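Outer membrane protein OMP121 (Bacteroides thetaiotaomicron, PDB 5FQ8) probably imports peptide nutrients across the outer membrane as a TonB-dependent transporter, taking them in through a plugged transmembrane beta barrel. Local coordinates at residues 119-124 with 324-329; 415-420 with 444-449; 493-498 with 511-516. All coordinates share one frame; numbering follows the deposited sequence.

Interaction 1. Residues 119-124 with 324-329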
# COMPACT_ATOMS: atom_id res chain seq x y z
N GLY B 119 -19.62 6.00 -3.05
CA GLY B 119 -20.15 7.21 -3.65
C GLY B 119 -20.40 8.34 -2.69
O GLY B 119 -20.63 9.46 -3.14
N LEU B 120 -20.35 8.08 -1.38
CA LEU B 120 -20.72 9.12 -0.44
C LEU B 120 -19.58 10.07 -0.16
O LEU B 120 -19.81 11.26 0.09
CB LEU B 120 -21.20 8.50 0.86
CG LEU B 120 -22.23 7.39 0.76
CD1 LEU B 120 -22.69 7.02 2.15
CD2 LEU B 120 -23.39 7.84 -0.09
N ASN B 121 -18.34 9.59 -0.21
CA ASN B 121 -17.21 10.40 0.19
C ASN B 121 -16.18 10.61 -0.90
O ASN B 121 -15.45 11.61 -0.84
CB ASN B 121 -16.52 9.78 1.41
CG ASN B 121 -17.45 9.62 2.56
OD1 ASN B 121 -17.82 10.58 3.21
ND2 ASN B 121 -17.89 8.40 2.78
N SER B 122 -16.11 9.74 -1.90
CA SER B 122 -15.17 9.86 -3.00
C SER B 122 -15.81 9.38 -4.30
O SER B 122 -15.35 8.43 -4.94
CB SER B 122 -13.89 9.08 -2.71
OG SER B 122 -12.96 9.88 -2.02
N GLY B 123 -16.87 10.06 -4.72
CA GLY B 123 -17.60 9.63 -5.90
C GLY B 123 -16.86 10.01 -7.16
O GLY B 123 -16.38 11.14 -7.30
N TYR B 124 -16.77 9.07 -8.09
CA TYR B 124 -16.12 9.30 -9.36
C TYR B 124 -16.55 8.20 -10.31
O TYR B 124 -17.02 7.15 -9.89
CB TYR B 124 -14.60 9.36 -9.21
CG TYR B 124 -13.93 8.11 -8.67
CD1 TYR B 124 -13.82 6.97 -9.45
CD2 TYR B 124 -13.38 8.09 -7.39
CE1 TYR B 124 -13.21 5.85 -8.99
CE2 TYR B 124 -12.75 6.96 -6.92
CZ TYR B 124 -12.67 5.84 -7.73
OH TYR B 124 -12.06 4.69 -7.30
N THR B 324 -16.45 13.83 -6.09
CA THR B 324 -17.63 14.30 -5.38
C THR B 324 -17.74 13.60 -4.03
O THR B 324 -17.11 12.57 -3.79
CB THR B 324 -18.93 14.05 -6.17
OG1 THR B 324 -19.23 12.65 -6.21
CG2 THR B 324 -18.86 14.59 -7.58
N GLY B 325 -18.55 14.18 -3.16
CA GLY B 325 -18.79 13.58 -1.87
C GLY B 325 -19.12 14.62 -0.81
O GLY B 325 -19.19 15.81 -1.08
N GLN B 326 -19.32 14.13 0.41
CA GLN B 326 -19.74 14.97 1.50
C GLN B 326 -18.60 15.60 2.27
O GLN B 326 -18.84 16.39 3.19
CB GLN B 326 -20.62 14.19 2.46
CG GLN B 326 -20.06 12.88 2.91
CD GLN B 326 -21.07 12.07 3.68
OE1 GLN B 326 -22.11 12.59 4.04
NE2 GLN B 326 -20.79 10.80 3.91
N GLY B 327 -17.36 15.29 1.92
CA GLY B 327 -16.22 15.79 2.66
C GLY B 327 -15.58 16.98 1.98
O GLY B 327 -16.25 17.89 1.51
N LEU B 328 -14.25 16.97 1.95
CA LEU B 328 -13.51 18.06 1.31
C LEU B 328 -13.44 17.82 -0.19
O LEU B 328 -12.40 17.50 -0.76
CB LEU B 328 -12.13 18.17 1.92
CG LEU B 328 -12.09 18.55 3.37
CD1 LEU B 328 -10.67 18.59 3.76
CD2 LEU B 328 -12.71 19.89 3.53
N SER B 329 -14.59 17.96 -0.83
CA SER B 329 -14.69 17.88 -2.27
C SER B 329 -15.09 19.24 -2.82
O SER B 329 -15.44 20.15 -2.06
CB SER B 329 -15.71 16.83 -2.68
OG SER B 329 -16.96 17.44 -2.85
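Here a loop of the plug domain, residues 119-124, lies against residues 324-329, the loop that follows barrel strand 306-320. The close-packed part is almost pure backbone. Gly123 and Thr324 form a single antiparallel hydrogen-bonded bridge: Gly123 N donates a hydrogen bond to Thr324 O at 2.7 Å, and Thr324 N replies to Gly123 O at 3.0 Å in a nearly straight bond (174°) that lands on a lone pair of the carbonyl. Glycine suits both crossing points. A beta carbon on Gly123 would run into Thr324 OG1, while Gly325 has a backbone shape that leaves no room for one; its CA lies against Leu120 O, and a beta carbon would also strike Asn121 O. Gln326 N then binds Leu120 O at 2.9 Å, in the carbonyl plane.

Toward solvent the contact loosens to two amides. Gln326 starts from the crowded position between N and carbonyl carbon (chi1 50°) and then runs extended, so that NE2 reaches Asn121 OD1 at 3.1 Å from above the carbonyl plane; the amide planes stand 34° apart, and Asn121 is exposed. Gln326 OE1 is bound by Tyr967 OH. Gln326 NE2 also bonds to the backbone of the bound peptide, against which Leu120 packs. Since the amide addresses peptide backbone, this corner could probably hold a peptide with little regard to its side chains, with Asn121 probably helping to orient Gln326.

Interaction 2. Residues 415-420 with 444-449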
# COMPACT_ATOMS: atom_id res chain seq x y z
N LYS B 415 -4.96 8.02 -6.93
CA LYS B 415 -5.66 9.05 -6.17
C LYS B 415 -4.79 9.53 -5.02
O LYS B 415 -4.08 8.73 -4.41
CB LYS B 415 -7.00 8.56 -5.62
CG LYS B 415 -7.58 7.39 -6.35
CD LYS B 415 -8.78 6.86 -5.63
CE LYS B 415 -9.16 5.47 -6.13
NZ LYS B 415 -9.54 5.45 -7.58
N GLY B 416 -4.84 10.83 -4.73
CA GLY B 416 -4.07 11.38 -3.63
C GLY B 416 -4.65 12.68 -3.13
O GLY B 416 -5.31 13.41 -3.86
N LYS B 417 -4.38 12.97 -1.86
CA LYS B 417 -4.79 14.20 -1.22
C LYS B 417 -3.72 14.62 -0.21
O LYS B 417 -3.08 13.76 0.40
CB LYS B 417 -6.14 14.05 -0.51
CG LYS B 417 -6.23 12.97 0.53
CD LYS B 417 -7.68 12.68 0.80
CE LYS B 417 -7.89 11.95 2.10
NZ LYS B 417 -7.57 12.81 3.27
N PRO B 418 -3.53 15.92 -0.01
CA PRO B 418 -2.38 16.38 0.77
C PRO B 418 -2.55 16.14 2.26
O PRO B 418 -3.64 15.89 2.77
CB PRO B 418 -2.34 17.89 0.48
CG PRO B 418 -3.29 18.13 -0.59
CD PRO B 418 -4.31 17.05 -0.52
N ASN B 419 -1.42 16.24 2.95
CA ASN B 419 -1.39 16.28 4.40
C ASN B 419 -1.79 17.68 4.81
O ASN B 419 -0.96 18.54 5.11
CB ASN B 419 -0.00 15.93 4.92
CG ASN B 419 0.02 15.68 6.39
OD1 ASN B 419 -0.52 16.45 7.17
ND2 ASN B 419 0.61 14.58 6.78
N LEU B 420 -3.10 17.91 4.80
CA LEU B 420 -3.62 19.22 5.17
C LEU B 420 -3.26 19.59 6.60
O LEU B 420 -3.01 20.76 6.90
CB LEU B 420 -5.13 19.23 4.97
CG LEU B 420 -5.64 19.00 3.55
CD1 LEU B 420 -7.12 18.82 3.59
CD2 LEU B 420 -5.31 20.17 2.66
N THR B 444 -4.29 13.80 6.99
CA THR B 444 -2.85 13.67 7.06
C THR B 444 -2.25 13.20 5.75
O THR B 444 -1.09 12.80 5.71
CB THR B 444 -2.45 12.72 8.18
OG1 THR B 444 -3.24 11.54 8.12
CG2 THR B 444 -2.65 13.37 9.51
N GLY B 445 -3.02 13.24 4.68
CA GLY B 445 -2.55 12.78 3.39
C GLY B 445 -2.88 11.33 3.14
O GLY B 445 -3.05 10.53 4.05
N GLN B 446 -2.95 10.98 1.87
CA GLN B 446 -3.22 9.62 1.47
C GLN B 446 -2.90 9.49 -0.00
O GLN B 446 -3.03 10.46 -0.75
CB GLN B 446 -4.67 9.25 1.74
CG GLN B 446 -5.04 7.87 1.34
CD GLN B 446 -6.51 7.62 1.50
OE1 GLN B 446 -7.30 8.55 1.50
NE2 GLN B 446 -6.88 6.37 1.67
N TYR B 447 -2.43 8.32 -0.40
CA TYR B 447 -2.10 8.07 -1.79
C TYR B 447 -2.29 6.60 -2.07
O TYR B 447 -1.69 5.76 -1.39
CB TYR B 447 -0.68 8.49 -2.10
CG TYR B 447 -0.27 8.07 -3.48
CD1 TYR B 447 -0.70 8.77 -4.58
CD2 TYR B 447 0.54 6.96 -3.69
CE1 TYR B 447 -0.34 8.40 -5.85
CE2 TYR B 447 0.91 6.58 -4.97
CZ TYR B 447 0.46 7.31 -6.04
OH TYR B 447 0.81 6.95 -7.33
N SER B 448 -3.08 6.27 -3.08
CA SER B 448 -3.27 4.89 -3.46
C SER B 448 -3.07 4.73 -4.96
O SER B 448 -3.11 5.69 -5.72
CB SER B 448 -4.64 4.38 -3.03
OG SER B 448 -5.65 5.06 -3.74
N GLU B 449 -2.82 3.50 -5.36
CA GLU B 449 -2.66 3.13 -6.75
C GLU B 449 -3.22 1.74 -6.91
O GLU B 449 -3.05 0.90 -6.03
CB GLU B 449 -1.19 3.18 -7.18
CG GLU B 449 -0.95 2.60 -8.55
CD GLU B 449 0.49 2.65 -8.95
OE1 GLU B 449 1.07 3.74 -8.90
OE2 GLU B 449 1.05 1.61 -9.31
O HOH W 1 -5.91 14.60 3.67
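Backbone hydrogen bonds carry this contact. Strands 415-417 and 446-449 run antiparallel, 175° apart in direction, and Lys415 with Ser448 and Lys417 with Gln446 are its two hydrogen-bonded pairs. Ser448 N meets Lys415 O at 3.0 Å, nearly along the C=O axis, and Gln446 N meets Lys417 O at 3.1 Å. Between them, Gly416 and Tyr447 form a non-hydrogen-bonded pair, where Gly416 CA approaches Gln446 O at 3.2 Å in a CA-H...O contact. Lacking a side chain, Gly416 lets its CA sit at the edge of the Tyr447 ring, which would crowd a beta carbon.

Polar side chains occupy the other face. Lys417 lays CE 3.5 Å from Gln446 OE1 as the two chains cross obliquely. Its bend at chi4 brings NZ to a salt bridge with Glu443 and to a water that donates to Pro418 O at 2.8 Å. Gln446 NE2 is taken by Glu493, and Lys415 NZ reaches Tyr124 of the plug, which marks this face as the barrel interior.

Capping closes the end. With CG anti to N (chi1 -168°), the Asn419 amide is turned so that OD1 caps Ala422 N of helix 420-424 and ND2 binds Leu497 O, while Asn419 CB lies 3.4 Å from Thr444 O. An alanine here would remove both bonds and would probably loosen the helix start and its tie to the loop after strand 472-495. The arrangement is that of two neighbouring strands of a TonB-dependent receptor barrel, at the end carrying the long loops, in this family the extracellular one.

Interaction 3. Residues 493-498 with 511-516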
# COMPACT_ATOMS: atom_id res chain seq x y z
N GLU B 493 -1.92 1.31 -0.72
CA GLU B 493 -2.30 2.59 -0.15
C GLU B 493 -1.34 2.96 0.96
O GLU B 493 -0.91 2.08 1.70
CB GLU B 493 -3.72 2.50 0.42
CG GLU B 493 -4.28 3.73 1.06
CD GLU B 493 -5.57 3.44 1.79
OE1 GLU B 493 -6.24 2.45 1.44
OE2 GLU B 493 -5.91 4.18 2.73
N VAL B 494 -0.99 4.23 1.07
CA VAL B 494 -0.24 4.73 2.21
C VAL B 494 -0.94 5.95 2.75
O VAL B 494 -1.50 6.74 1.99
CB VAL B 494 1.23 5.09 1.87
CG1 VAL B 494 2.02 3.85 1.62
CG2 VAL B 494 1.27 6.01 0.70
N ASN B 495 -0.89 6.11 4.06
CA ASN B 495 -1.49 7.27 4.70
C ASN B 495 -0.43 8.09 5.39
O ASN B 495 0.72 7.66 5.54
CB ASN B 495 -2.58 6.84 5.68
CG ASN B 495 -3.86 6.44 4.98
OD1 ASN B 495 -4.76 7.26 4.81
ND2 ASN B 495 -3.94 5.19 4.56
N ASP B 496 -0.81 9.30 5.77
CA ASP B 496 0.04 10.13 6.61
C ASP B 496 1.37 10.42 5.90
O ASP B 496 2.39 9.81 6.19
CB ASP B 496 0.24 9.47 7.98
CG ASP B 496 0.52 10.46 9.07
OD1 ASP B 496 1.33 11.38 8.84
OD2 ASP B 496 -0.09 10.32 10.15
N LEU B 497 1.31 11.36 4.97
CA LEU B 497 2.42 11.60 4.06
C LEU B 497 3.53 12.36 4.76
O LEU B 497 3.28 13.31 5.49
CB LEU B 497 1.93 12.36 2.83
CG LEU B 497 0.77 11.68 2.13
CD1 LEU B 497 0.32 12.49 0.94
CD2 LEU B 497 1.17 10.28 1.71
N THR B 498 4.77 11.95 4.51
CA THR B 498 5.88 12.60 5.19
C THR B 498 6.13 13.99 4.63
O THR B 498 6.04 14.98 5.34
CB THR B 498 7.14 11.74 5.11
OG1 THR B 498 6.93 10.51 5.80
CG2 THR B 498 8.28 12.46 5.74
N THR B 511 2.41 2.23 8.40
CA THR B 511 2.20 0.98 7.68
C THR B 511 1.46 1.24 6.37
O THR B 511 0.53 2.05 6.34
CB THR B 511 1.41 0.01 8.54
OG1 THR B 511 2.12 -0.20 9.76
CG2 THR B 511 1.23 -1.32 7.83
N PRO B 512 1.86 0.61 5.28
CA PRO B 512 1.06 0.66 4.06
C PRO B 512 0.00 -0.43 4.04
O PRO B 512 0.11 -1.46 4.69
CB PRO B 512 2.10 0.42 2.96
CG PRO B 512 3.10 -0.44 3.61
CD PRO B 512 3.19 0.02 5.04
N ILE B 513 -1.04 -0.17 3.27
CA ILE B 513 -2.16 -1.08 3.15
C ILE B 513 -2.12 -1.70 1.76
O ILE B 513 -2.09 -0.98 0.77
CB ILE B 513 -3.48 -0.33 3.40
CG1 ILE B 513 -3.39 0.45 4.69
CG2 ILE B 513 -4.63 -1.29 3.46
CD1 ILE B 513 -4.53 1.35 4.90
N VAL B 514 -2.11 -3.02 1.69
CA VAL B 514 -2.12 -3.71 0.40
C VAL B 514 -3.35 -4.61 0.30
O VAL B 514 -3.78 -5.20 1.29
CB VAL B 514 -0.83 -4.52 0.17
CG1 VAL B 514 0.36 -3.70 0.50
CG2 VAL B 514 -0.82 -5.77 0.97
N GLU B 515 -3.89 -4.72 -0.91
CA GLU B 515 -4.98 -5.63 -1.23
C GLU B 515 -4.80 -6.21 -2.62
O GLU B 515 -4.35 -5.53 -3.54
CB GLU B 515 -6.34 -4.94 -1.15
CG GLU B 515 -6.75 -4.51 0.23
CD GLU B 515 -7.99 -3.65 0.24
OE1 GLU B 515 -8.88 -3.88 -0.61
OE2 GLU B 515 -8.06 -2.73 1.10
N GLN B 516 -5.21 -7.46 -2.78
CA GLN B 516 -5.08 -8.20 -4.02
C GLN B 516 -6.37 -8.95 -4.27
O GLN B 516 -7.00 -9.42 -3.32
CB GLN B 516 -3.88 -9.16 -3.93
CG GLN B 516 -3.92 -10.37 -4.81
CD GLN B 516 -2.96 -11.43 -4.34
OE1 GLN B 516 -2.72 -11.58 -3.15
NE2 GLN B 516 -2.40 -12.17 -5.28
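Glu493 OE2 is the best-held polar atom, gripped by two amide N-H groups: one from Gln446 on the neighbouring strand, the other from Asn495 ND2 at 2.9 Å, in a fairly straight bond (162°) that approaches from above the carboxylate plane. OE1 has its own donor in Tyr491 OH. The setting is the meeting of barrel strands 472-495 and 513-534, antiparallel neighbours in the transmembrane beta barrel, close to the loop that joins them.

Only Glu493 and Ile513 are bridged here. Glu493 N donates to Ile513 O at 2.7 Å, and Ile513 N returns the bond to Glu493 O, also at 2.7 Å and straighter (173°); both donors lie in the carbonyl planes. Pro512, just before Ile513, has no N-H to offer a further pair, and its CB packs against Val494 CG1 at 3.7 Å. Across this part of the barrel wall the second subunit packs on Pro512, Val514 and Thr511, while a polar side chain of another protein's chain lies on Asn495 and Ile513.

The Glu493 chain is extended, with CG anti to N (chi1 180°). Donors at both oxygens would probably keep the carboxylate ionised, although Glu515 OE2, 5.5 Å from Glu493 OE1, may offset this somewhat. The apolar Ile513 suits a place alongside the methylenes of this extended chain, pointing the same way, and its CD1 ends 3.8 Å from Glu493 OE2 and 3.9 Å from Asn495 ND2.

From the N terminus, the plug comes first, and interaction 1 ties its loop 119-124 to the barrel loop after strand 306-320, closing a span of about 200 residues. Interaction 2 then closes the loop between strands 398-417 and 446-469, with 23 residues between its two segments, and interaction 3 the shorter one between strands 472-495 and 513-534. The three follow in series; none nests in or crosses another. They form a run from plug to barrel wall: Leu328 CD1 packs 3.6 Å from Leu420 CD1 between interactions 1 and 2, and Leu497 N meets Thr444 O at 2.9 Å between 2 and 3, which both touch the second subunit.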